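Local coordinates for protein alkylpurine DNA glycosylase AlkC (Pseudomonas fluorescens, PDB 5VHV) that probably excises alkylated purine bases from DNA as a repair glycosylase that does not flip the damaged nucleotide out of the helix, at residues 88-92 with 106-110; 117-122 with 158-164; 135-140 with 176-181. The contacts are given in a common frame with arbitrary orientation. Where two conformers were deposited one is given. Residue numbers count along the deposited sequence, not the author numbering.

Overall arrangement
From the N terminus, the chain first meets interaction 1, where helices 87-95 and 100-110 fold back on each other around a short connection. That contact is complete before residues 117-122 open interaction 2. Interaction 2 closes a long excursion when the loop 158-164 returns to residues 117-122. Interaction 3 joins the end of helix 128-138 to helix 175-181. Its first segment lies inside the span of interaction 2 and its second beyond it, so the two cross. The three are contiguous: Pro-89 and Leu-107 touch Ala-119, and Ile-120 meets Met-135 and Trp-138. Together they tie successive helices of the HEAT-like solenoid to the loop that contacts DNA.

Interaction 1 (88-92 with 106-110); sequences LPHYV and ALKYF
Two antiparallel helices pack here as a helical hairpin, the building unit of the HEAT-like repeats of the AlkC/AlkD glycosylases. Both segments are helical throughout; the segment axes approach to 9.6 Å with N-to-C directions at 174°, and Pro-89 and Leu-107 set the register, their CA atoms 5.8 Å apart. Every cross-contact is buried and apolar. Leu-88 (m, t) points toward the partner and sets its CB over the face of the Phe-110 ring (chi1 m, chi2 -41°), 3.7 Å from the centroid and 5° off the normal, a CH-pi contact. Pro-89 lies between two partners: its CB is 3.7 Å from Leu-107 CD2 and its CD 4.1 Å from Phe-110 CB. His-90 and Tyr-91 turn to helix 46-60, and Tyr-91 also reaches helix 65-75. Val-92 (t), a turn after Leu-88, brings CG1 to 3.7 Å from Leu-107 CD2 and CG2 to 3.8 Å from Ala-106 CB. At the edge of the aromatic ring, Val-92 CG2 stands 3.8 Å from Phe-110 CE2.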
loop_
_atom_site.group_PDB
_atom_site.type_symbol
_atom_site.label_atom_id
_atom_site.label_comp_id
_atom_site.label_asym_id
_atom_site.label_seq_id
_atom_site.Cartn_x
_atom_site.Cartn_y
_atom_site.Cartn_z
ATOM N N LEU A 88 15.171 -0.699 14.516
ATOM C CA LEU A 88 15.374 -1.891 15.336
ATOM C C LEU A 88 15.242 -3.158 14.502
ATOM O O LEU A 88 16.176 -3.971 14.498
ATOM C CB LEU A 88 14.412 -1.872 16.528
ATOM C CG LEU A 88 14.616 -0.682 17.458
ATOM C CD1 LEU A 88 13.380 -0.533 18.352
ATOM C CD2 LEU A 88 15.884 -0.896 18.261
ATOM N N PRO A 89 14.152 -3.393 13.777
ATOM C CA PRO A 89 14.157 -4.544 12.856
ATOM C C PRO A 89 15.261 -4.475 11.818
ATOM O O PRO A 89 15.811 -5.517 11.434
ATOM C CB PRO A 89 12.751 -4.499 12.219
ATOM C CG PRO A 89 12.162 -3.215 12.630
ATOM C CD PRO A 89 12.832 -2.734 13.849
ATOM N N HIS A 90 15.648 -3.277 11.380
ATOM C CA HIS A 90 16.746 -3.183 10.430
ATOM C C HIS A 90 18.032 -3.761 11.010
ATOM O O HIS A 90 18.778 -4.458 10.310
ATOM C CB HIS A 90 16.985 -1.742 9.999
ATOM C CG HIS A 90 17.991 -1.624 8.898
ATOM N ND1 HIS A 90 17.698 -1.920 7.580
ATOM C CD2 HIS A 90 19.310 -1.315 8.930
ATOM C CE1 HIS A 90 18.793 -1.765 6.847
ATOM N NE2 HIS A 90 19.781 -1.394 7.645
ATOM N N TYR A 91 18.304 -3.477 12.288
ATOM C CA TYR A 91 19.488 -4.029 12.934
ATOM C C TYR A 91 19.452 -5.556 12.896
ATOM O O TYR A 91 20.458 -6.212 12.612
ATOM C CB TYR A 91 19.571 -3.484 14.372
ATOM C CG TYR A 91 20.793 -3.954 15.119
ATOM C CD1 TYR A 91 20.817 -5.213 15.669
ATOM C CD2 TYR A 91 21.923 -3.138 15.272
ATOM C CE1 TYR A 91 21.919 -5.685 16.318
ATOM C CE2 TYR A 91 23.040 -3.610 15.928
ATOM C CZ TYR A 91 23.023 -4.884 16.452
ATOM O OH TYR A 91 24.117 -5.407 17.100
ATOM N N VAL A 92 18.279 -6.140 13.128
ATOM C CA VAL A 92 18.149 -7.595 13.115
ATOM C C VAL A 92 18.429 -8.151 11.718
ATOM O O VAL A 92 19.112 -9.169 11.556
ATOM C CB VAL A 92 16.740 -7.989 13.611
ATOM C CG1 VAL A 92 16.491 -9.469 13.395
ATOM C CG2 VAL A 92 16.561 -7.599 15.060
ATOM N N ALA A 106 13.134 -11.609 17.824
ATOM C CA ALA A 106 13.322 -10.163 17.889
ATOM C C ALA A 106 12.375 -9.416 16.952
ATOM O O ALA A 106 11.823 -8.372 17.324
ATOM C CB ALA A 106 14.777 -9.798 17.573
ATOM N N LEU A 107 12.196 -9.902 15.721
ATOM C CA LEU A 107 11.292 -9.210 14.803
ATOM C C LEU A 107 9.864 -9.271 15.317
ATOM O O LEU A 107 9.103 -8.298 15.205
ATOM C CB LEU A 107 11.378 -9.811 13.393
ATOM C CG LEU A 107 12.704 -9.644 12.643
ATOM C CD1 LEU A 107 12.611 -10.280 11.230
ATOM C CD2 LEU A 107 13.129 -8.199 12.546
ATOM N N LYS A 108 9.485 -10.404 15.906
ATOM C CA LYS A 108 8.122 -10.524 16.413
ATOM C C LYS A 108 7.891 -9.535 17.549
ATOM O O LYS A 108 6.799 -8.968 17.689
ATOM C CB LYS A 108 7.865 -11.947 16.897
ATOM C CG LYS A 108 6.457 -12.174 17.416
ATOM C CD LYS A 108 6.311 -13.548 18.074
ATOM C CE LYS A 108 4.927 -13.674 18.676
ATOM N NZ LYS A 108 4.672 -15.022 19.267
ATOM N N TYR A 109 8.910 -9.332 18.375
ATOM C CA TYR A 109 8.831 -8.358 19.461
ATOM C C TYR A 109 8.830 -6.925 18.928
ATOM O O TYR A 109 7.980 -6.108 19.306
ATOM C CB TYR A 109 10.006 -8.570 20.409
ATOM C CG TYR A 109 10.163 -7.493 21.461
ATOM C CD1 TYR A 109 9.382 -7.499 22.602
ATOM C CD2 TYR A 109 11.091 -6.468 21.301
ATOM C CE1 TYR A 109 9.534 -6.513 23.591
ATOM C CE2 TYR A 109 11.247 -5.483 22.272
ATOM C CZ TYR A 109 10.479 -5.526 23.415
ATOM O OH TYR A 109 10.622 -4.537 24.379
ATOM N N PHE A 110 9.792 -6.595 18.066
ATOM C CA PHE A 110 9.925 -5.218 17.569
ATOM C C PHE A 110 8.749 -4.769 16.701
ATOM O O PHE A 110 8.463 -3.565 16.631
ATOM C CB PHE A 110 11.218 -5.059 16.762
ATOM C CG PHE A 110 12.492 -5.067 17.587
ATOM C CD1 PHE A 110 12.574 -4.400 18.805
ATOM C CD2 PHE A 110 13.626 -5.710 17.103
ATOM C CE1 PHE A 110 13.760 -4.414 19.540
ATOM C CE2 PHE A 110 14.827 -5.708 17.823
ATOM C CZ PHE A 110 14.889 -5.076 19.044
#

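Interaction 2 (117-122 with 158-164); sequences EFAIRH and LPWSFRL. With 9B4 ((2R,5R,13R,16R)-9-(hydroxymethyl)-9-{[(2R)-2-hydroxypropoxy]methyl}-5,13-dimethyl-4,7,11,14-tetraoxaheptadecane-2,16-diol), chain L; nucleotides of chain D.
In this HEAT-like solenoid, an irregular DNA-contacting loop, 158-164, is pinned to residues 117-122, which lead into helix 119-126. Leu-158 to Ser-161 form a type II beta turn, Trp-160 at positive phi (74°); Phe-162 and Arg-163 run polyproline-II-like to Leu-164, the N-cap of the next helix. CA atoms are nearest at Phe-118 and Ser-161 (6.4 Å) and at Arg-121 and Leu-164 (7.6 Å).

Polar contacts centre on buried Arg-121 (m, t, p). Its NH2 donates to Phe-162 O at 2.8 Å, its NE to the same Phe-162 O at 3.3 Å and, weakly, to Ser-161 OG at 2.9 Å. Its NH1 is held by carbonyls of Arg-155 and Gly-153, in the chain leading into the loop. Leu-158 CB and Leu-164 CD1 cover its opposite faces. Two waters add indirect links: water 1 bridges Glu-117 OE1 and Pro-159 O, both at 2.8 Å, and water 2 Phe-118 O (2.8 Å) and Ser-161 OG (2.7 Å). Glu-117 OE2 forms a salt bridge with Arg-148 and a hydrogen bond with Ser-115.

Among apolar contacts, Phe-118 (chi1 m) brings CE1 to 3.7 Å from Trp-160 CB and 4.0 Å from Leu-158 CD2. Phe-162 (chi1 p, 46°) points its edge at the face of His-122 (chi1 m), T-shaped, centroids 5.3 Å apart and planes at 71°.

Trp-160, flanked on one face by ligand 9B4, donates from NE1 to O2 of DT7 of chain D at 2.8 Å, on the minor-groove edge. Arg-163 N donates to OP1 of DA10 of chain D at 3.0 Å and 170°.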
loop_
_atom_site.group_PDB
_atom_site.type_symbol
_atom_site.label_atom_id
_atom_site.label_comp_id
_atom_site.label_asym_id
_atom_site.label_seq_id
_atom_site.Cartn_x
_atom_site.Cartn_y
_atom_site.Cartn_z
ATOM N N GLU A 117 8.151 -5.115 8.591
ATOM C CA GLU A 117 7.799 -5.470 7.221
ATOM C C GLU A 117 8.978 -5.377 6.265
ATOM O O GLU A 117 9.028 -6.135 5.298
ATOM C CB GLU A 117 6.667 -4.576 6.702
ATOM C CG GLU A 117 7.043 -3.115 6.476
ATOM C CD GLU A 117 5.794 -2.246 6.372
ATOM O OE1 GLU A 117 5.534 -1.736 5.274
ATOM O OE2 GLU A 117 5.089 -2.058 7.393
ATOM N N PHE A 118 9.910 -4.445 6.487
ATOM C CA PHE A 118 11.093 -4.364 5.627
ATOM C C PHE A 118 12.131 -5.415 6.007
ATOM O O PHE A 118 12.718 -6.069 5.132
ATOM C CB PHE A 118 11.692 -2.959 5.704
ATOM C CG PHE A 118 10.701 -1.892 5.363
ATOM C CD1 PHE A 118 10.132 -1.868 4.097
ATOM C CD2 PHE A 118 10.318 -0.948 6.291
ATOM C CE1 PHE A 118 9.197 -0.922 3.774
ATOM C CE2 PHE A 118 9.382 0.009 5.974
ATOM C CZ PHE A 118 8.817 0.018 4.716
ATOM N N ALA A 119 12.366 -5.581 7.305
ATOM C CA ALA A 119 13.420 -6.485 7.763
ATOM C C ALA A 119 13.117 -7.935 7.381
ATOM O O ALA A 119 14.018 -8.682 6.995
ATOM C CB ALA A 119 13.582 -6.331 9.279
ATOM N N ILE A 120 11.854 -8.358 7.485
ATOM C CA ILE A 120 11.555 -9.764 7.251
ATOM C C ILE A 120 11.830 -10.137 5.802
ATOM O O ILE A 120 12.133 -11.300 5.504
ATOM C CB ILE A 120 10.102 -10.082 7.647
ATOM C CG1 ILE A 120 9.859 -11.594 7.699
ATOM C CG2 ILE A 120 9.093 -9.429 6.688
ATOM C CD1 ILE A 120 10.576 -12.295 8.840
ATOM N N ARG A 121 11.799 -9.160 4.890
ATOM C CA ARG A 121 12.001 -9.457 3.474
ATOM C C ARG A 121 13.442 -9.849 3.168
ATOM O O ARG A 121 13.679 -10.623 2.238
ATOM C CB ARG A 121 11.548 -8.261 2.627
ATOM C CG ARG A 121 10.039 -8.027 2.784
ATOM C CD ARG A 121 9.564 -6.760 2.084
ATOM N NE ARG A 121 9.380 -6.823 0.633
ATOM C CZ ARG A 121 8.327 -7.389 0.037
ATOM N NH1 ARG A 121 7.406 -8.009 0.769
ATOM N NH2 ARG A 121 8.175 -7.321 -1.295
ATOM N N HIS A 122 14.416 -9.368 3.955
ATOM C CA HIS A 122 15.785 -9.840 3.772
ATOM C C HIS A 122 15.888 -11.316 4.106
ATOM O O HIS A 122 16.632 -12.062 3.448
ATOM C CB HIS A 122 16.753 -9.024 4.629
ATOM C CG HIS A 122 16.807 -7.583 4.232
ATOM N ND1 HIS A 122 17.549 -7.138 3.154
ATOM C CD2 HIS A 122 16.151 -6.503 4.710
ATOM C CE1 HIS A 122 17.372 -5.835 3.013
ATOM N NE2 HIS A 122 16.529 -5.425 3.947
ATOM N N LEU A 158 5.596 -4.914 -1.985
ATOM C CA LEU A 158 5.508 -3.967 -0.873
ATOM C C LEU A 158 6.163 -2.634 -1.244
ATOM O O LEU A 158 7.327 -2.618 -1.664
ATOM C CB LEU A 158 6.206 -4.555 0.353
ATOM C CG LEU A 158 6.124 -3.675 1.607
ATOM C CD1 LEU A 158 4.700 -3.638 2.193
ATOM C CD2 LEU A 158 7.101 -4.148 2.672
ATOM N N PRO A 159 5.488 -1.499 -1.067
ATOM C CA PRO A 159 6.169 -0.221 -1.304
ATOM C C PRO A 159 7.374 -0.053 -0.383
ATOM O O PRO A 159 7.362 -0.476 0.773
ATOM C CB PRO A 159 5.081 0.822 -1.025
ATOM C CG PRO A 159 3.808 0.102 -1.407
ATOM C CD PRO A 159 4.045 -1.303 -0.836
ATOM N N TRP A 160 8.433 0.534 -0.936
ATOM C CA TRP A 160 9.685 0.864 -0.245
ATOM C C TRP A 160 10.546 -0.363 0.040
ATOM O O TRP A 160 11.507 -0.269 0.816
ATOM C CB TRP A 160 9.438 1.633 1.056
ATOM C CG TRP A 160 8.895 3.010 0.884
ATOM C CD1 TRP A 160 8.246 3.520 -0.217
ATOM C CD2 TRP A 160 8.963 4.077 1.843
ATOM N NE1 TRP A 160 7.886 4.836 0.019
ATOM C CE2 TRP A 160 8.316 5.200 1.269
ATOM C CE3 TRP A 160 9.487 4.186 3.141
ATOM C CZ2 TRP A 160 8.202 6.411 1.937
ATOM C CZ3 TRP A 160 9.367 5.397 3.809
ATOM C CH2 TRP A 160 8.730 6.494 3.203
ATOM N N SER A 161 10.253 -1.503 -0.588
ATOM C CA SER A 161 11.120 -2.677 -0.526
ATOM C C SER A 161 11.213 -3.295 -1.909
ATOM O O SER A 161 10.416 -2.997 -2.798
ATOM C CB SER A 161 10.624 -3.716 0.482
ATOM O OG SER A 161 11.488 -4.851 0.544
ATOM N N PHE A 162 12.243 -4.116 -2.098
ATOM C CA PHE A 162 12.338 -4.921 -3.301
ATOM C C PHE A 162 11.150 -5.867 -3.399
ATOM O O PHE A 162 10.581 -6.314 -2.396
ATOM C CB PHE A 162 13.663 -5.717 -3.325
ATOM C CG PHE A 162 13.989 -6.405 -2.017
ATOM C CD1 PHE A 162 13.552 -7.691 -1.765
ATOM C CD2 PHE A 162 14.745 -5.761 -1.056
ATOM C CE1 PHE A 162 13.853 -8.300 -0.544
ATOM C CE2 PHE A 162 15.039 -6.366 0.155
ATOM C CZ PHE A 162 14.603 -7.627 0.401
ATOM N N ARG A 163 10.758 -6.152 -4.632
ATOM C CA ARG A 163 9.749 -7.157 -4.883
ATOM C C ARG A 163 10.304 -8.523 -4.494
ATOM O O ARG A 163 11.513 -8.763 -4.578
ATOM C CB ARG A 163 9.344 -7.148 -6.360
ATOM C CG ARG A 163 8.621 -5.870 -6.768
ATOM C CD ARG A 163 8.059 -5.928 -8.182
ATOM N NE ARG A 163 7.537 -4.623 -8.576
ATOM C CZ ARG A 163 7.138 -4.304 -9.806
ATOM N NH1 ARG A 163 7.193 -5.201 -10.791
ATOM N NH2 ARG A 163 6.712 -3.074 -10.055
ATOM N N LEU A 164 9.426 -9.405 -4.034
ATOM C CA LEU A 164 9.814 -10.784 -3.716
ATOM C C LEU A 164 9.491 -11.633 -4.943
ATOM O O LEU A 164 8.345 -12.044 -5.152
ATOM C CB LEU A 164 9.105 -11.293 -2.457
ATOM C CG LEU A 164 9.590 -10.721 -1.123
ATOM C CD1 LEU A 164 8.699 -11.205 0.020
ATOM C CD2 LEU A 164 11.045 -11.101 -0.864
HETATM C C01 9B4 L . 5.249 9.296 0.269
HETATM C C02 9B4 L . 4.485 8.429 1.269
HETATM C C03 9B4 L . 4.998 8.720 2.666
HETATM C C05 9B4 L . 4.932 8.077 4.881
HETATM C C06 9B4 L . 3.983 7.708 6.016
HETATM C C07 9B4 L . 3.440 6.298 5.821
HETATM C C09 9B4 L . 4.039 4.052 5.590
HETATM C C10 9B4 L . 4.891 3.025 6.340
HETATM C C12 9B4 L . 5.639 2.433 8.520
HETATM C C13 9B4 L . 5.209 2.485 9.990
HETATM C C15 9B4 L . 6.359 2.025 10.884
HETATM C C16 9B4 L . 6.325 3.189 5.854
HETATM C C17 9B4 L . 2.767 8.644 6.076
HETATM C C23 9B4 L . 4.856 7.753 7.275
HETATM C C25 9B4 L . 4.367 8.918 9.193
HETATM C C26 9B4 L . 4.134 8.740 10.686
HETATM C C27 9B4 L . 3.858 7.278 11.058
HETATM C C34 9B4 L . 3.569 6.355 0.559
HETATM C C35 9B4 L . 3.450 5.041 1.314
HETATM C C37 9B4 L . 2.558 4.112 0.488
HETATM O O04 9B4 L . 4.341 7.918 3.621
HETATM O O08 9B4 L . 4.474 5.362 5.860
HETATM O O11 9B4 L . 4.805 3.240 7.726
HETATM O O14 9B4 L . 4.865 3.795 10.343
HETATM O O18 9B4 L . 3.103 10.010 6.076
HETATM O O24 9B4 L . 4.120 7.740 8.455
HETATM O O28 9B4 L . 5.310 9.175 11.303
HETATM O O33 9B4 L . 4.680 7.069 1.023
HETATM O O36 9B4 L . 4.729 4.491 1.496
ATOM P P DA D 10 12.636 -3.530 -7.142
ATOM O OP1 DA D 10 12.210 -4.941 -6.937
ATOM O OP2 DA D 10 14.101 -3.261 -7.107
ATOM O "O5'" DA D 10 12.080 -3.103 -8.565
ATOM C "C5'" DA D 10 10.750 -3.367 -8.856
ATOM C "C4'" DA D 10 10.370 -2.719 -10.147
ATOM O "O4'" DA D 10 10.382 -1.284 -9.984
ATOM C "C3'" DA D 10 11.324 -3.024 -11.301
ATOM O "O3'" DA D 10 10.642 -3.751 -12.269
ATOM C "C2'" DA D 10 11.766 -1.647 -11.799
ATOM C "C1'" DA D 10 10.704 -0.729 -11.229
ATOM N N9 DA D 10 11.127 0.653 -11.039
ATOM C C8 DA D 10 12.225 1.105 -10.363
ATOM N N7 DA D 10 12.334 2.409 -10.348
ATOM C C5 DA D 10 11.230 2.842 -11.057
ATOM C C6 DA D 10 10.774 4.128 -11.410
ATOM N N6 DA D 10 11.426 5.253 -11.088
ATOM N N1 DA D 10 9.632 4.210 -12.141
ATOM C C2 DA D 10 9.000 3.077 -12.479
ATOM N N3 DA D 10 9.341 1.815 -12.209
ATOM C C4 DA D 10 10.472 1.771 -11.484
ATOM P P DT D 7 10.898 13.200 1.775
ATOM O OP1 DT D 7 11.736 13.188 2.978
ATOM O OP2 DT D 7 11.292 14.101 0.647
ATOM O "O5'" DT D 7 10.660 11.788 1.154
ATOM C "C5'" DT D 7 10.386 10.716 2.008
ATOM C "C4'" DT D 7 10.325 9.427 1.232
ATOM O "O4'" DT D 7 9.179 9.453 0.350
ATOM C "C3'" DT D 7 11.540 9.123 0.343
ATOM O "O3'" DT D 7 12.266 8.032 0.935
ATOM C "C2'" DT D 7 10.924 8.789 -1.043
ATOM C "C1'" DT D 7 9.438 8.605 -0.737
ATOM N N1 DT D 7 8.530 8.973 -1.822
ATOM C C2 DT D 7 7.608 8.053 -2.276
ATOM O O2 DT D 7 7.508 6.914 -1.830
ATOM N N3 DT D 7 6.763 8.520 -3.250
ATOM C C4 DT D 7 6.769 9.768 -3.823
ATOM O O4 DT D 7 5.989 10.080 -4.716
ATOM C C5 DT D 7 7.756 10.687 -3.300
ATOM C C7 DT D 7 7.850 12.079 -3.844
ATOM C C6 DT D 7 8.581 10.251 -2.332
HETATM O O HOH W 1 5.568 -0.208 2.903
HETATM O O HOH W 2 12.943 -4.584 2.758
#

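Interaction 3 (135-140 with 176-181)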
loop_
_atom_site.group_PDB
_atom_site.type_symbol
_atom_site.label_atom_id
_atom_site.label_comp_id
_atom_site.label_asym_id
_atom_site.label_seq_id
_atom_site.Cartn_x
_atom_site.Cartn_y
_atom_site.Cartn_z
ATOM N N MET A 135 6.410 -17.187 9.273
ATOM C CA MET A 135 5.303 -16.295 8.985
ATOM C C MET A 135 3.969 -17.036 8.987
ATOM O O MET A 135 2.940 -16.449 9.341
ATOM C CB MET A 135 5.575 -15.588 7.669
ATOM C CG MET A 135 6.806 -14.680 7.777
ATOM S SD MET A 135 7.245 -13.874 6.256
ATOM C CE MET A 135 6.193 -12.417 6.339
ATOM N N GLN A 136 3.958 -18.317 8.628
ATOM C CA GLN A 136 2.746 -19.106 8.778
ATOM C C GLN A 136 2.337 -19.207 10.239
ATOM O O GLN A 136 1.152 -19.082 10.569
ATOM C CB GLN A 136 2.957 -20.488 8.156
ATOM C CG GLN A 136 3.055 -20.398 6.638
ATOM C CD GLN A 136 3.532 -21.676 6.013
ATOM O OE1 GLN A 136 4.176 -22.506 6.669
ATOM N NE2 GLN A 136 3.224 -21.853 4.734
ATOM N N ALA A 137 3.295 -19.414 11.142
ATOM C CA ALA A 137 2.943 -19.406 12.557
ATOM C C ALA A 137 2.437 -18.025 12.973
ATOM O O ALA A 137 1.437 -17.908 13.695
ATOM C CB ALA A 137 4.140 -19.831 13.409
ATOM N N TRP A 138 3.082 -16.964 12.478
ATOM C CA TRP A 138 2.673 -15.617 12.854
ATOM C C TRP A 138 1.257 -15.303 12.395
ATOM O O TRP A 138 0.566 -14.501 13.028
ATOM C CB TRP A 138 3.640 -14.590 12.271
ATOM C CG TRP A 138 4.988 -14.560 12.955
ATOM C CD1 TRP A 138 5.332 -15.153 14.140
ATOM C CD2 TRP A 138 6.151 -13.877 12.494
ATOM N NE1 TRP A 138 6.644 -14.872 14.444
ATOM C CE2 TRP A 138 7.163 -14.072 13.458
ATOM C CE3 TRP A 138 6.431 -13.096 11.369
ATOM C CZ2 TRP A 138 8.447 -13.565 13.297
ATOM C CZ3 TRP A 138 7.703 -12.579 11.218
ATOM C CH2 TRP A 138 8.690 -12.803 12.197
ATOM N N SER A 139 0.814 -15.897 11.288
ATOM C CA SER A 139 -0.532 -15.629 10.801
ATOM C C SER A 139 -1.606 -16.159 11.739
ATOM O O SER A 139 -2.776 -15.789 11.586
ATOM C CB SER A 139 -0.718 -16.227 9.403
ATOM O OG SER A 139 -0.930 -17.641 9.436
ATOM N N GLN A 140 -1.234 -17.018 12.686
ATOM C CA GLN A 140 -2.135 -17.567 13.678
ATOM C C GLN A 140 -1.888 -16.988 15.065
ATOM O O GLN A 140 -2.468 -17.465 16.038
ATOM C CB GLN A 140 -1.994 -19.088 13.674
ATOM C CG GLN A 140 -2.260 -19.682 12.297
ATOM C CD GLN A 140 -1.704 -21.076 12.161
ATOM O OE1 GLN A 140 -0.589 -21.289 11.672
ATOM N NE2 GLN A 140 -2.474 -22.035 12.606
ATOM N N SER A 176 -1.911 -20.029 2.208
ATOM C CA SER A 176 -2.522 -20.421 3.473
ATOM C C SER A 176 -2.458 -19.286 4.492
ATOM O O SER A 176 -3.334 -19.181 5.360
ATOM C CB SER A 176 -1.867 -21.693 4.023
ATOM O OG SER A 176 -0.551 -21.479 4.469
ATOM N N ILE A 177 -1.449 -18.423 4.401
ATOM C CA ILE A 177 -1.431 -17.232 5.245
ATOM C C ILE A 177 -2.661 -16.392 4.971
ATOM O O ILE A 177 -3.394 -16.010 5.892
ATOM C CB ILE A 177 -0.144 -16.421 5.025
ATOM C CG1 ILE A 177 1.037 -17.183 5.623
ATOM C CG2 ILE A 177 -0.278 -15.010 5.643
ATOM C CD1 ILE A 177 2.373 -16.602 5.298
ATOM N N LEU A 178 -2.917 -16.099 3.690
ATOM C CA LEU A 178 -4.035 -15.229 3.379
ATOM C C LEU A 178 -5.359 -15.911 3.713
ATOM O O LEU A 178 -6.306 -15.249 4.168
ATOM C CB LEU A 178 -3.977 -14.806 1.914
ATOM C CG LEU A 178 -2.678 -14.117 1.480
ATOM C CD1 LEU A 178 -2.725 -13.808 -0.008
ATOM C CD2 LEU A 178 -2.404 -12.878 2.290
ATOM N N ASP A 179 -5.436 -17.233 3.534
ATOM C CA ASP A 179 -6.672 -17.941 3.851
ATOM C C ASP A 179 -6.989 -17.858 5.337
ATOM O O ASP A 179 -8.162 -17.722 5.716
ATOM C CB ASP A 179 -6.574 -19.407 3.403
ATOM C CG ASP A 179 -7.870 -20.180 3.632
ATOM O OD1 ASP A 179 -8.915 -19.768 3.085
ATOM O OD2 ASP A 179 -7.818 -21.198 4.357
ATOM N N HIS A 180 -5.962 -17.965 6.195
ATOM C CA HIS A 180 -6.183 -17.874 7.632
ATOM C C HIS A 180 -6.727 -16.508 8.024
ATOM O O HIS A 180 -7.384 -16.382 9.061
ATOM C CB HIS A 180 -4.902 -18.110 8.424
ATOM C CG HIS A 180 -4.393 -19.517 8.392
ATOM N ND1 HIS A 180 -3.046 -19.817 8.416
ATOM C CD2 HIS A 180 -5.042 -20.705 8.376
ATOM C CE1 HIS A 180 -2.887 -21.128 8.395
ATOM N NE2 HIS A 180 -4.083 -21.691 8.372
ATOM N N LEU A 181 -6.436 -15.473 7.231
ATOM C CA LEU A 181 -6.720 -14.096 7.620
ATOM C C LEU A 181 -7.915 -13.487 6.879
ATOM O O LEU A 181 -8.219 -12.306 7.094
ATOM C CB LEU A 181 -5.458 -13.244 7.395
ATOM C CG LEU A 181 -4.197 -13.684 8.154
ATOM C CD1 LEU A 181 -2.968 -12.820 7.770
ATOM C CD2 LEU A 181 -4.400 -13.626 9.657
HETATM O O HOH W 3 1.459 -19.860 3.404
#
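Ile-177 spreads its side chain along residues 135-139 and overlaps three of them. Its CG1 lies 3.9 Å from Gln-136 CG, its CG2 4.0 Å from Ser-139 CB, and its CD1 4.1 Å from Met-135 CB. This apolar patch sits where the backbones come closest, the CA atoms of Gln-136 and Ile-177 being 5.8 Å apart.

Polar contacts lie on two sides of it. Ser-139, with chi1 in the p well, donates from OG to Gln-136 O at 2.8 Å and accepts a hydrogen bond from His-180 ND1 at 3.2 Å, with an N-H...O angle of 155°. One hydroxyl thus holds the carbonyl of Gln-136 and links segment 135-140 to helix 175-181. The His-180 ring also receives Gln-140 CG over one face. Nearer the start of the second segment, Gln-136 NE2 and Ser-176 OG are 3.8 Å apart, and water 3, to the side of the line between them, joins them at 3.0 and 2.8 Å. On the buried side, Leu-181 CD2 packs 3.3 Å from Ser-139 O.

This is plain interhelical packing between HEAT-like elements, about 12 Å from the nearest DNA atom. Helix 144-152 touches both partners, through Trp-138 on Val-146 and Leu-149 and through Leu-181 on Arg-147; Met-135 leans on helix 119-126, while Leu-178 and Leu-181 pack against helix 187-201.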